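Local coordinates for carboxypeptidase D (Drosophila melanogaster, PDB 3MN8), which removes C-terminal arginine and lysine residues from peptides and proteins, as a zinc metallocarboxypeptidase that processes growth factors, peptide hormones and neuropeptides, at residues P58-H64 / L78-T84; N174-R180 / S286-F292; S224-D228 / S240-D245. All coordinates share one frame; numbering follows the deposited sequence.

Contact 1. Residues P58-H64 / L78-T84. With NAG (2-acetamido-2-deoxy-beta-D-glucopyranose), chain E.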
loop_
_atom_site.group_PDB
_atom_site.type_symbol
_atom_site.label_atom_id
_atom_site.label_comp_id
_atom_site.label_asym_id
_atom_site.label_seq_id
_atom_site.Cartn_x
_atom_site.Cartn_y
_atom_site.Cartn_z
ATOM N N PRO A 58 -8.441 -18.611 13.202
ATOM C CA PRO A 58 -9.413 -17.811 13.956
ATOM C C PRO A 58 -8.864 -16.497 14.499
ATOM O O PRO A 58 -9.574 -15.494 14.442
ATOM C CB PRO A 58 -9.789 -18.730 15.122
ATOM C CG PRO A 58 -9.598 -20.095 14.586
ATOM C CD PRO A 58 -8.431 -20.018 13.639
ATOM N N ASN A 59 -7.636 -16.494 15.008
ATOM C CA ASN A 59 -7.133 -15.316 15.724
ATOM C C ASN A 59 -6.285 -14.340 14.895
ATOM O O ASN A 59 -5.944 -13.247 15.359
ATOM C CB ASN A 59 -6.361 -15.738 16.978
ATOM C CG ASN A 59 -7.148 -16.699 17.857
ATOM O OD1 ASN A 59 -8.042 -17.401 17.388
ATOM N ND2 ASN A 59 -6.804 -16.743 19.140
ATOM N N GLN A 60 -5.962 -14.726 13.666
ATOM C CA GLN A 60 -4.995 -13.975 12.884
ATOM C C GLN A 60 -5.512 -13.565 11.509
ATOM O O GLN A 60 -4.987 -12.645 10.883
ATOM C CB GLN A 60 -3.709 -14.783 12.766
ATOM C CG GLN A 60 -3.780 -16.092 13.537
ATOM C CD GLN A 60 -2.467 -16.434 14.193
ATOM O OE1 GLN A 60 -2.171 -17.607 14.464
ATOM N NE2 GLN A 60 -1.661 -15.404 14.450
ATOM N N ALA A 61 -6.548 -14.238 11.040
ATOM C CA ALA A 61 -7.175 -13.848 9.786
ATOM C C ALA A 61 -8.590 -13.366 10.046
ATOM O O ALA A 61 -9.367 -14.046 10.730
ATOM C CB ALA A 61 -7.180 -14.999 8.804
ATOM N N LYS A 62 -8.904 -12.188 9.505
ATOM C CA LYS A 62 -10.230 -11.587 9.626
ATOM C C LYS A 62 -10.634 -10.910 8.329
ATOM O O LYS A 62 -9.835 -10.209 7.720
ATOM C CB LYS A 62 -10.254 -10.567 10.765
ATOM C CG LYS A 62 -11.601 -9.878 10.949
ATOM C CD LYS A 62 -11.595 -9.027 12.211
ATOM C CE LYS A 62 -12.878 -8.235 12.351
ATOM N NZ LYS A 62 -14.075 -9.110 12.264
ATOM N N VAL A 63 -11.875 -11.129 7.906
ATOM C CA VAL A 63 -12.374 -10.533 6.675
ATOM C C VAL A 63 -13.117 -9.247 6.955
ATOM O O VAL A 63 -13.925 -9.178 7.878
ATOM C CB VAL A 63 -13.327 -11.465 5.934
ATOM C CG1 VAL A 63 -14.010 -10.717 4.811
ATOM C CG2 VAL A 63 -12.574 -12.684 5.398
ATOM N N HIS A 64 -12.845 -8.243 6.131
ATOM C CA HIS A 64 -13.469 -6.936 6.232
ATOM C C HIS A 64 -14.213 -6.595 4.951
ATOM O O HIS A 64 -13.676 -6.755 3.848
ATOM C CB HIS A 64 -12.400 -5.891 6.504
ATOM C CG HIS A 64 -11.635 -6.149 7.761
ATOM N ND1 HIS A 64 -12.035 -5.657 8.986
ATOM C CD2 HIS A 64 -10.517 -6.875 7.990
ATOM C CE1 HIS A 64 -11.185 -6.056 9.914
ATOM N NE2 HIS A 64 -10.253 -6.794 9.335
ATOM N N LEU A 78 -8.735 -8.924 3.478
ATOM C CA LEU A 78 -8.332 -9.837 4.531
ATOM C C LEU A 78 -7.266 -9.187 5.369
ATOM O O LEU A 78 -6.196 -8.860 4.861
ATOM C CB LEU A 78 -7.784 -11.146 3.959
ATOM C CG LEU A 78 -7.521 -12.260 4.988
ATOM C CD1 LEU A 78 -8.835 -12.861 5.492
ATOM C CD2 LEU A 78 -6.620 -13.371 4.431
ATOM N N GLN A 79 -7.565 -9.005 6.649
ATOM C CA GLN A 79 -6.577 -8.583 7.637
ATOM C C GLN A 79 -5.841 -9.755 8.273
ATOM O O GLN A 79 -6.451 -10.752 8.647
ATOM C CB GLN A 79 -7.247 -7.788 8.748
ATOM C CG GLN A 79 -6.412 -7.654 9.978
ATOM C CD GLN A 79 -7.198 -7.053 11.107
ATOM O OE1 GLN A 79 -8.423 -7.143 11.135
ATOM N NE2 GLN A 79 -6.500 -6.437 12.052
ATOM N N ILE A 80 -4.527 -9.606 8.408
ATOM C CA ILE A 80 -3.674 -10.563 9.102
ATOM C C ILE A 80 -2.910 -9.824 10.189
ATOM O O ILE A 80 -2.262 -8.812 9.916
ATOM C CB ILE A 80 -2.654 -11.172 8.144
ATOM C CG1 ILE A 80 -3.380 -11.915 7.018
ATOM C CG2 ILE A 80 -1.692 -12.073 8.905
ATOM C CD1 ILE A 80 -2.519 -12.275 5.835
ATOM N N SER A 81 -2.981 -10.320 11.419
ATOM C CA SER A 81 -2.339 -9.641 12.537
ATOM C C SER A 81 -1.960 -10.621 13.627
ATOM O O SER A 81 -2.416 -11.765 13.623
ATOM C CB SER A 81 -3.291 -8.609 13.114
ATOM O OG SER A 81 -4.502 -9.235 13.479
ATOM N N ARG A 82 -1.128 -10.174 14.566
ATOM C CA ARG A 82 -0.802 -10.991 15.735
ATOM C C ARG A 82 -2.116 -11.368 16.396
ATOM O O ARG A 82 -2.364 -12.540 16.699
ATOM C CB ARG A 82 0.109 -10.222 16.706
ATOM C CG ARG A 82 0.433 -10.930 18.030
ATOM C CD ARG A 82 1.934 -11.053 18.258
ATOM N NE ARG A 82 2.389 -10.348 19.450
ATOM C CZ ARG A 82 3.568 -10.529 20.050
ATOM N NH1 ARG A 82 3.865 -9.817 21.130
ATOM N NH2 ARG A 82 4.452 -11.411 19.591
ATOM N N ASN A 83 -2.971 -10.366 16.584
ATOM C CA ASN A 83 -4.277 -10.575 17.195
ATOM C C ASN A 83 -5.349 -9.768 16.501
ATOM O O ASN A 83 -5.429 -8.556 16.676
ATOM C CB ASN A 83 -4.239 -10.191 18.670
ATOM C CG ASN A 83 -5.630 -9.991 19.259
ATOM O OD1 ASN A 83 -6.593 -10.647 18.854
ATOM N ND2 ASN A 83 -5.738 -9.081 20.228
ATOM N N THR A 84 -6.190 -10.447 15.734
ATOM C CA THR A 84 -7.178 -9.766 14.899
ATOM C C THR A 84 -8.238 -8.975 15.684
ATOM O O THR A 84 -8.919 -8.119 15.129
ATOM C CB THR A 84 -7.844 -10.746 13.931
ATOM O OG1 THR A 84 -7.864 -10.174 12.622
ATOM C CG2 THR A 84 -9.251 -11.070 14.376
HETATM C C1 NAG E . 4.906 -14.005 17.359
HETATM C C2 NAG E . 6.240 -14.253 18.060
HETATM C C3 NAG E . 6.274 -15.566 18.835
HETATM C C4 NAG E . 4.978 -15.767 19.618
HETATM C C5 NAG E . 3.773 -15.504 18.726
HETATM C C6 NAG E . 2.485 -15.618 19.518
HETATM C C7 NAG E . 7.652 -15.014 16.131
HETATM C C8 NAG E . 6.571 -15.879 15.536
HETATM N N2 NAG E . 7.354 -14.164 17.122
HETATM O O3 NAG E . 7.385 -15.548 19.711
HETATM O O4 NAG E . 4.904 -17.081 20.132
HETATM O O5 NAG E . 3.831 -14.190 18.239
HETATM O O6 NAG E . 2.381 -14.460 20.320
HETATM O O7 NAG E . 8.797 -15.090 15.687
#

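Contact 2. Residues N174-R180 / S286-F292. With GEM ((2-guanidinoethylmercapto)succinic acid), chain G.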
loop_
_atom_site.group_PDB
_atom_site.type_symbol
_atom_site.label_atom_id
_atom_site.label_comp_id
_atom_site.label_asym_id
_atom_site.label_seq_id
_atom_site.Cartn_x
_atom_site.Cartn_y
_atom_site.Cartn_z
ATOM N N ASN A 174 -8.664 4.790 -11.552
ATOM C CA ASN A 174 -7.421 5.470 -11.232
ATOM C C ASN A 174 -7.452 6.876 -11.773
ATOM O O ASN A 174 -6.408 7.514 -11.908
ATOM C CB ASN A 174 -6.208 4.729 -11.777
ATOM C CG ASN A 174 -4.958 4.952 -10.937
ATOM O OD1 ASN A 174 -5.031 5.368 -9.773
ATOM N ND2 ASN A 174 -3.802 4.655 -11.521
ATOM N N ARG A 175 -8.649 7.347 -12.115
ATOM C CA ARG A 175 -8.866 8.779 -12.350
ATOM C C ARG A 175 -9.981 9.327 -11.467
ATOM O O ARG A 175 -10.321 10.502 -11.545
ATOM C CB ARG A 175 -9.203 9.076 -13.806
ATOM C CG ARG A 175 -8.208 8.522 -14.776
ATOM C CD ARG A 175 -6.775 8.922 -14.446
ATOM N NE ARG A 175 -5.925 8.564 -15.565
ATOM C CZ ARG A 175 -5.073 7.547 -15.629
ATOM N NH1 ARG A 175 -4.403 7.361 -16.752
ATOM N NH2 ARG A 175 -4.861 6.742 -14.603
ATOM N N ASP A 176 -10.537 8.476 -10.614
ATOM C CA ASP A 176 -11.794 8.806 -9.948
ATOM C C ASP A 176 -11.654 9.286 -8.502
ATOM O O ASP A 176 -12.645 9.644 -7.866
ATOM C CB ASP A 176 -12.740 7.609 -10.015
ATOM C CG ASP A 176 -14.177 7.996 -9.778
ATOM O OD1 ASP A 176 -14.566 9.090 -10.224
ATOM O OD2 ASP A 176 -14.913 7.203 -9.154
ATOM N N PHE A 177 -10.429 9.292 -7.983
ATOM C CA PHE A 177 -10.185 9.710 -6.603
ATOM C C PHE A 177 -10.025 11.223 -6.558
ATOM O O PHE A 177 -9.665 11.833 -7.556
ATOM C CB PHE A 177 -8.947 8.998 -6.027
ATOM C CG PHE A 177 -9.184 7.534 -5.686
ATOM C CD1 PHE A 177 -9.221 6.559 -6.692
ATOM C CD2 PHE A 177 -9.378 7.135 -4.375
ATOM C CE1 PHE A 177 -9.443 5.221 -6.387
ATOM C CE2 PHE A 177 -9.605 5.801 -4.065
ATOM C CZ PHE A 177 -9.636 4.843 -5.071
ATOM N N PRO A 178 -10.325 11.834 -5.404
ATOM C CA PRO A 178 -10.105 13.268 -5.209
ATOM C C PRO A 178 -8.644 13.664 -5.495
ATOM O O PRO A 178 -7.694 12.966 -5.107
ATOM C CB PRO A 178 -10.437 13.469 -3.727
ATOM C CG PRO A 178 -11.358 12.337 -3.372
ATOM C CD PRO A 178 -10.926 11.188 -4.221
ATOM N N ASP A 179 -8.475 14.793 -6.178
ATOM C CA ASP A 179 -7.154 15.271 -6.549
ATOM C C ASP A 179 -6.704 16.354 -5.585
ATOM O O ASP A 179 -7.484 17.236 -5.226
ATOM C CB ASP A 179 -7.165 15.818 -7.974
ATOM C CG ASP A 179 -5.765 16.065 -8.510
ATOM O OD1 ASP A 179 -4.893 15.191 -8.306
ATOM O OD2 ASP A 179 -5.535 17.128 -9.137
ATOM N N ARG A 180 -5.445 16.280 -5.162
ATOM C CA ARG A 180 -4.896 17.255 -4.228
ATOM C C ARG A 180 -4.953 18.656 -4.838
ATOM O O ARG A 180 -5.096 19.648 -4.128
ATOM C CB ARG A 180 -3.461 16.885 -3.884
ATOM C CG ARG A 180 -2.609 16.761 -5.106
ATOM C CD ARG A 180 -1.301 16.102 -4.802
ATOM N NE ARG A 180 -0.459 16.140 -5.989
ATOM C CZ ARG A 180 0.379 17.128 -6.268
ATOM N NH1 ARG A 180 0.494 18.157 -5.432
ATOM N NH2 ARG A 180 1.105 17.083 -7.375
ATOM N N SER A 286 -4.363 12.322 -13.315
ATOM C CA SER A 286 -4.988 12.923 -12.149
ATOM C C SER A 286 -6.091 12.050 -11.576
ATOM O O SER A 286 -6.738 11.302 -12.313
ATOM C CB SER A 286 -5.506 14.316 -12.479
ATOM O OG SER A 286 -4.434 15.130 -12.931
ATOM N N GLY A 287 -6.270 12.134 -10.255
ATOM C CA GLY A 287 -7.347 11.446 -9.575
ATOM C C GLY A 287 -6.992 10.031 -9.194
ATOM O O GLY A 287 -7.866 9.195 -8.953
ATOM N N GLY A 288 -5.697 9.756 -9.132
ATOM C CA GLY A 288 -5.235 8.430 -8.770
ATOM C C GLY A 288 -5.304 8.138 -7.278
ATOM O O GLY A 288 -5.314 9.034 -6.439
ATOM N N MET A 289 -5.329 6.858 -6.938
ATOM C CA MET A 289 -5.374 6.450 -5.540
ATOM C C MET A 289 -4.046 6.729 -4.827
ATOM O O MET A 289 -4.030 7.113 -3.661
ATOM C CB MET A 289 -5.726 4.964 -5.455
ATOM C CG MET A 289 -5.872 4.414 -4.053
ATOM S SD MET A 289 -6.640 2.778 -4.110
ATOM C CE MET A 289 -5.439 1.820 -5.047
ATOM N N GLN A 290 -2.939 6.537 -5.541
ATOM C CA GLN A 290 -1.602 6.704 -4.971
ATOM C C GLN A 290 -1.483 8.058 -4.312
ATOM O O GLN A 290 -1.299 8.171 -3.108
ATOM C CB GLN A 290 -0.528 6.588 -6.058
ATOM C CG GLN A 290 0.891 6.711 -5.537
ATOM C CD GLN A 290 1.917 6.921 -6.650
ATOM O OE1 GLN A 290 2.503 5.964 -7.161
ATOM N NE2 GLN A 290 2.140 8.184 -7.027
ATOM N N ASP A 291 -1.586 9.104 -5.115
ATOM C CA ASP A 291 -1.389 10.441 -4.582
ATOM C C ASP A 291 -2.471 10.780 -3.567
ATOM O O ASP A 291 -2.270 11.645 -2.709
ATOM C CB ASP A 291 -1.313 11.488 -5.708
ATOM C CG ASP A 291 -0.000 11.414 -6.494
ATOM O OD1 ASP A 291 0.804 10.485 -6.243
ATOM O OD2 ASP A 291 0.233 12.287 -7.359
ATOM N N PHE A 292 -3.611 10.095 -3.659
ATOM C CA PHE A 292 -4.696 10.370 -2.729
ATOM C C PHE A 292 -4.319 9.926 -1.313
ATOM O O PHE A 292 -4.546 10.651 -0.339
ATOM C CB PHE A 292 -6.008 9.734 -3.167
ATOM C CG PHE A 292 -7.059 9.766 -2.108
ATOM C CD1 PHE A 292 -7.928 10.838 -2.025
ATOM C CD2 PHE A 292 -7.166 8.738 -1.175
ATOM C CE1 PHE A 292 -8.902 10.893 -1.031
ATOM C CE2 PHE A 292 -8.137 8.779 -0.189
ATOM C CZ PHE A 292 -9.004 9.859 -0.112
HETATM C C8 GEM G . -1.056 4.079 -14.826
HETATM S S7 GEM G . -0.797 4.148 -13.075
HETATM C C6 GEM G . 0.970 4.057 -13.006
HETATM C C5 GEM G . 1.674 5.111 -13.858
HETATM N N3 GEM G . 1.446 6.404 -13.232
HETATM C C1 GEM G . 1.737 7.598 -13.737
HETATM N N4 GEM G . 1.470 8.700 -13.047
HETATM N N2 GEM G . 2.294 7.696 -14.939
HETATM C C9 GEM G . -2.507 4.397 -15.075
HETATM O O14 GEM G . -3.258 4.538 -14.084
HETATM O O15 GEM G . -2.909 4.518 -16.251
HETATM C C10 GEM G . -0.647 2.734 -15.449
HETATM C C11 GEM G . -1.488 1.518 -15.080
HETATM O O12 GEM G . -0.878 0.487 -14.705
HETATM O O13 GEM G . -2.740 1.564 -15.193
#

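Contact 3. Residues S224-D228 / S240-D245. With GEM ((2-guanidinoethylmercapto)succinic acid), chain G.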
loop_
_atom_site.group_PDB
_atom_site.type_symbol
_atom_site.label_atom_id
_atom_site.label_comp_id
_atom_site.label_asym_id
_atom_site.label_seq_id
_atom_site.Cartn_x
_atom_site.Cartn_y
_atom_site.Cartn_z
ATOM N N SER A 224 6.722 2.761 -9.240
ATOM C CA SER A 224 6.334 4.158 -9.438
ATOM C C SER A 224 5.824 4.784 -8.150
ATOM O O SER A 224 5.105 4.149 -7.383
ATOM C CB SER A 224 5.237 4.248 -10.507
ATOM O OG SER A 224 4.862 5.592 -10.788
ATOM N N TYR A 225 6.171 6.046 -7.930
ATOM C CA TYR A 225 5.848 6.735 -6.684
ATOM C C TYR A 225 5.376 8.136 -6.997
ATOM O O TYR A 225 5.596 8.626 -8.109
ATOM C CB TYR A 225 7.092 6.804 -5.791
ATOM C CG TYR A 225 8.322 7.344 -6.494
ATOM C CD1 TYR A 225 9.122 6.518 -7.275
ATOM C CD2 TYR A 225 8.682 8.669 -6.375
ATOM C CE1 TYR A 225 10.250 7.003 -7.916
ATOM C CE2 TYR A 225 9.808 9.166 -7.012
ATOM C CZ TYR A 225 10.589 8.328 -7.780
ATOM O OH TYR A 225 11.712 8.817 -8.418
ATOM N N PRO A 226 4.735 8.792 -6.019
ATOM C CA PRO A 226 4.207 10.165 -6.117
ATOM C C PRO A 226 5.260 11.234 -6.486
ATOM O O PRO A 226 6.468 11.043 -6.273
ATOM C CB PRO A 226 3.660 10.432 -4.705
ATOM C CG PRO A 226 3.374 9.077 -4.143
ATOM C CD PRO A 226 4.411 8.157 -4.731
ATOM N N TYR A 227 4.809 12.350 -7.052
ATOM C CA TYR A 227 3.424 12.549 -7.434
ATOM C C TYR A 227 3.215 12.071 -8.869
ATOM O O TYR A 227 4.181 11.923 -9.636
ATOM C CB TYR A 227 3.065 14.035 -7.364
ATOM C CG TYR A 227 2.994 14.639 -5.984
ATOM C CD1 TYR A 227 2.013 14.242 -5.076
ATOM C CD2 TYR A 227 3.877 15.645 -5.607
ATOM C CE1 TYR A 227 1.928 14.815 -3.826
ATOM C CE2 TYR A 227 3.805 16.216 -4.359
ATOM C CZ TYR A 227 2.828 15.794 -3.472
ATOM O OH TYR A 227 2.752 16.358 -2.225
ATOM N N ASP A 228 1.949 11.855 -9.228
ATOM C CA ASP A 228 1.557 11.398 -10.563
ATOM C C ASP A 228 1.197 12.586 -11.448
ATOM O O ASP A 228 1.017 12.442 -12.658
ATOM C CB ASP A 228 0.358 10.440 -10.478
ATOM C CG ASP A 228 0.764 9.002 -10.120
ATOM O OD1 ASP A 228 1.971 8.683 -10.197
ATOM O OD2 ASP A 228 -0.127 8.183 -9.775
ATOM N N SER A 240 7.623 15.415 -10.758
ATOM C CA SER A 240 6.798 16.173 -9.827
ATOM C C SER A 240 6.958 15.557 -8.436
ATOM O O SER A 240 6.065 14.875 -7.931
ATOM C CB SER A 240 5.335 16.156 -10.264
ATOM O OG SER A 240 4.521 16.777 -9.288
ATOM N N LEU A 241 8.106 15.811 -7.823
ATOM C CA LEU A 241 8.501 15.103 -6.611
ATOM C C LEU A 241 7.725 15.468 -5.351
ATOM O O LEU A 241 7.005 16.462 -5.290
ATOM C CB LEU A 241 10.006 15.236 -6.374
ATOM C CG LEU A 241 10.824 14.730 -7.562
ATOM C CD1 LEU A 241 12.313 14.986 -7.381
ATOM C CD2 LEU A 241 10.547 13.248 -7.784
ATOM N N THR A 242 7.897 14.626 -4.341
ATOM C CA THR A 242 7.163 14.714 -3.100
ATOM C C THR A 242 8.111 15.194 -2.010
ATOM O O THR A 242 9.328 14.980 -2.096
ATOM C CB THR A 242 6.594 13.322 -2.765
ATOM O OG1 THR A 242 5.199 13.281 -3.101
ATOM C CG2 THR A 242 6.773 12.969 -1.310
ATOM N N PRO A 243 7.571 15.866 -0.984
ATOM C CA PRO A 243 8.455 16.262 0.116
ATOM C C PRO A 243 9.207 15.043 0.645
ATOM O O PRO A 243 10.339 15.152 1.088
ATOM C CB PRO A 243 7.482 16.786 1.184
ATOM C CG PRO A 243 6.259 17.170 0.436
ATOM C CD PRO A 243 6.171 16.254 -0.754
ATOM N N ASP A 244 8.564 13.884 0.594
ATOM C CA ASP A 244 9.154 12.662 1.107
ATOM C C ASP A 244 9.817 11.841 0.015
ATOM O O ASP A 244 9.792 10.612 0.048
ATOM C CB ASP A 244 8.092 11.837 1.840
ATOM C CG ASP A 244 7.958 12.234 3.310
ATOM O OD1 ASP A 244 8.870 11.883 4.093
ATOM O OD2 ASP A 244 6.964 12.903 3.682
ATOM N N ASP A 245 10.442 12.520 -0.935
ATOM C CA ASP A 245 11.010 11.825 -2.080
ATOM C C ASP A 245 12.066 10.785 -1.729
ATOM O O ASP A 245 12.073 9.694 -2.294
ATOM C CB ASP A 245 11.594 12.796 -3.097
ATOM C CG ASP A 245 11.779 12.147 -4.436
ATOM O OD1 ASP A 245 10.775 11.630 -4.975
ATOM O OD2 ASP A 245 12.916 12.131 -4.935
HETATM C C8 GEM G . -1.056 4.079 -14.826
HETATM S S7 GEM G . -0.797 4.148 -13.075
HETATM C C6 GEM G . 0.970 4.057 -13.006
HETATM C C5 GEM G . 1.674 5.111 -13.858
HETATM N N3 GEM G . 1.446 6.404 -13.232
HETATM C C1 GEM G . 1.737 7.598 -13.737
HETATM N N4 GEM G . 1.470 8.700 -13.047
HETATM N N2 GEM G . 2.294 7.696 -14.939
HETATM C C9 GEM G . -2.507 4.397 -15.075
HETATM O O14 GEM G . -3.258 4.538 -14.084
HETATM O O15 GEM G . -2.909 4.518 -16.251
HETATM C C10 GEM G . -0.647 2.734 -15.449
HETATM C C11 GEM G . -1.488 1.518 -15.080
HETATM O O12 GEM G . -0.878 0.487 -14.705
HETATM O O13 GEM G . -2.740 1.564 -15.193
#

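Contact 1. Residues P58-H64 / L78-T84
H64 NE2 donates to Q79 OE1 at 2.6 Å, joining two side chains that reach across neighbouring strands. The acceptor lies near the plane of the imidazole, at its edge, whereas the donor sits 31° out of the Q79 carbonyl plane; ring and amide are turned 42° against each other. With CG opposite the backbone N (chi1 163°), the extended chain of Q79 runs out from the strand and its amide reaches the ring, which also touches Q79 CB. The amide is held from its other end too, since NE2 makes a weak hydrogen bond to D136.

Next to this bridge the backbones of K62 and Q79 form an antiparallel hydrogen-bonded pair, with K62 N on Q79 O at 3.0 Å and Q79 N on K62 O at 2.8 Å. Past the strand ends the pairing continues from S81 N to Q60 O and from T84 N to N59 O. T84 then folds back over K62, its OG1 3.1 Å from K62 CB, the two side chains meeting at about a right angle. On the face of the sheet away from K62 and Q79, V63 CG2 rests against L78 CD1 at 3.7 Å, and F50 of helix 43-56 packs on both residues. Just past the end of strand 74-80, R82 NH2 donates to NAG O5 at 3.2 Å, with the sugar O6 over one face of the guanidinium. The whole is an antiparallel beta hairpin, strands 61-68 and 74-80, at one edge of the mixed eight-stranded sheet of the M14 catalytic domain in the first carboxypeptidase-like unit.

Contact 2. Residues N174-R180 / S286-F292
The carboxylate-binding corner of the M14 active-site pocket is built here, where N174 and R175 lean on residues G287-M289, which lead into helix 289-296. An Asn-Arg pair that receives the C-terminal carboxylate is a hallmark of zinc carboxypeptidases, and in this structure the pair holds a carboxylate of the bound inhibitor, (2-guanidinoethylmercapto)succinic acid. Its O14 is gripped twice, by N174 ND2 at 2.6 Å and by R175 NH2 at 2.8 Å, the latter arriving from the edge of the guanidinium. R175 NH1 reaches the companion oxygen O15 at 3.3 Å.

Both ends of the N174 amide are engaged, which fixes its rotation: while ND2 serves the inhibitor, OD1 accepts the backbone N of M289 at 3.2 Å, with the donor nearly in line with the C=O bond (172° at OD1). The amide lies close to the zinc ligands H101 and H217, about 4 Å away between side chains. R175 bends at chi2 (-52°), which brings NH2 back above the N174 carbonyl plane, where it donates to N174 O as well as to the inhibitor. A long, weak ion pair with D172 probably adds to its hold.

G287 lies against the chain after R175 and accepts F177 N at its carbonyl oxygen, 2.7 Å away. Its phi is positive (86°), and a side chain there would probably crowd R175 O.

Next to G287-M289, the F177 ring is flanked by hydrophobic groups. M289 CB sits over the centre of one face, and the thioether follows alongside in an oblique Met-aromatic contact. F292 meets F177 obliquely, and P178 CG touches F292 CE1 at 3.7 Å.

Contact 3. Residues S224-D228 / S240-D245
Y227 lies against the S240-P243 segment with its backbone and its ring together. Its N donates to S240 O at 3.0 Å, and the same oxygen lies at the ring edge. L241 O lies 3.2 Å from Y227 CD2, obliquely to the ring. T242 OG1 is placed over the centre of one face, 3.4 Å above the plane, and P243 CD approaches the phenolic oxygen crosswise. With CG opposite the carbonyl carbon (chi1 -70°), the ring lies beside its own backbone N, on the side where that N meets S240 O.

The opposite face of Y227 receives the guanidinium of R180 in a cation-pi contact, sandwiching the ring between that charge and T242. Replacing Y227 by an alanine is likely to leave R180 without its aromatic partner and to open a gap beside T242 and P243.

A second group of contacts surrounds Y225. Y225 CE2 is 3.3 Å from D245 OD1, ring and carboxylate planes 48° apart, and L241 CD2 meets the edge of the same ring. The other oxygen of D245, OD2, is salt-bridged to K249.

Several features position this first shell. The peptide bond between P226 and Y227 is cis, turning the chain sharply as it leaves the strand, and P226 CB touches T242 OG1. S240 OG is tied to N229 O.

D228, the next residue after Y227, faces the pocket, its OD1 2.9 Å from N4 in the guanidino group of the inhibitor, a placement consistent with selection of basic C-terminal residues.

The contact thus joins the exit of strand 222-225 to the approach to helix 245-257, whose F248 packs on Y225, P226 and T242, with helix 289-296 meeting P226 and Y227.

From the N terminus, contact 1 comes first and closes a hairpin, with 13 residues between its segments, completed before either of the others begins. Contact 2 then opens at 174-180 and closes at 286-292, spanning 105 residues; contact 3, between 224-228 and 240-245, is nested inside that loop. The nested pair touch directly: D291 OD2 lies 2.6 Å from D228 N, a probable hydrogen bond, and both border the inhibitor. Contact 1 stands apart, its centre about 29 Å from that of contact 2, across the middle of the chain. Contacts 1 and 3 nevertheless reach the same eight-stranded sheet, through strands 61-68, 74-80 and 222-225.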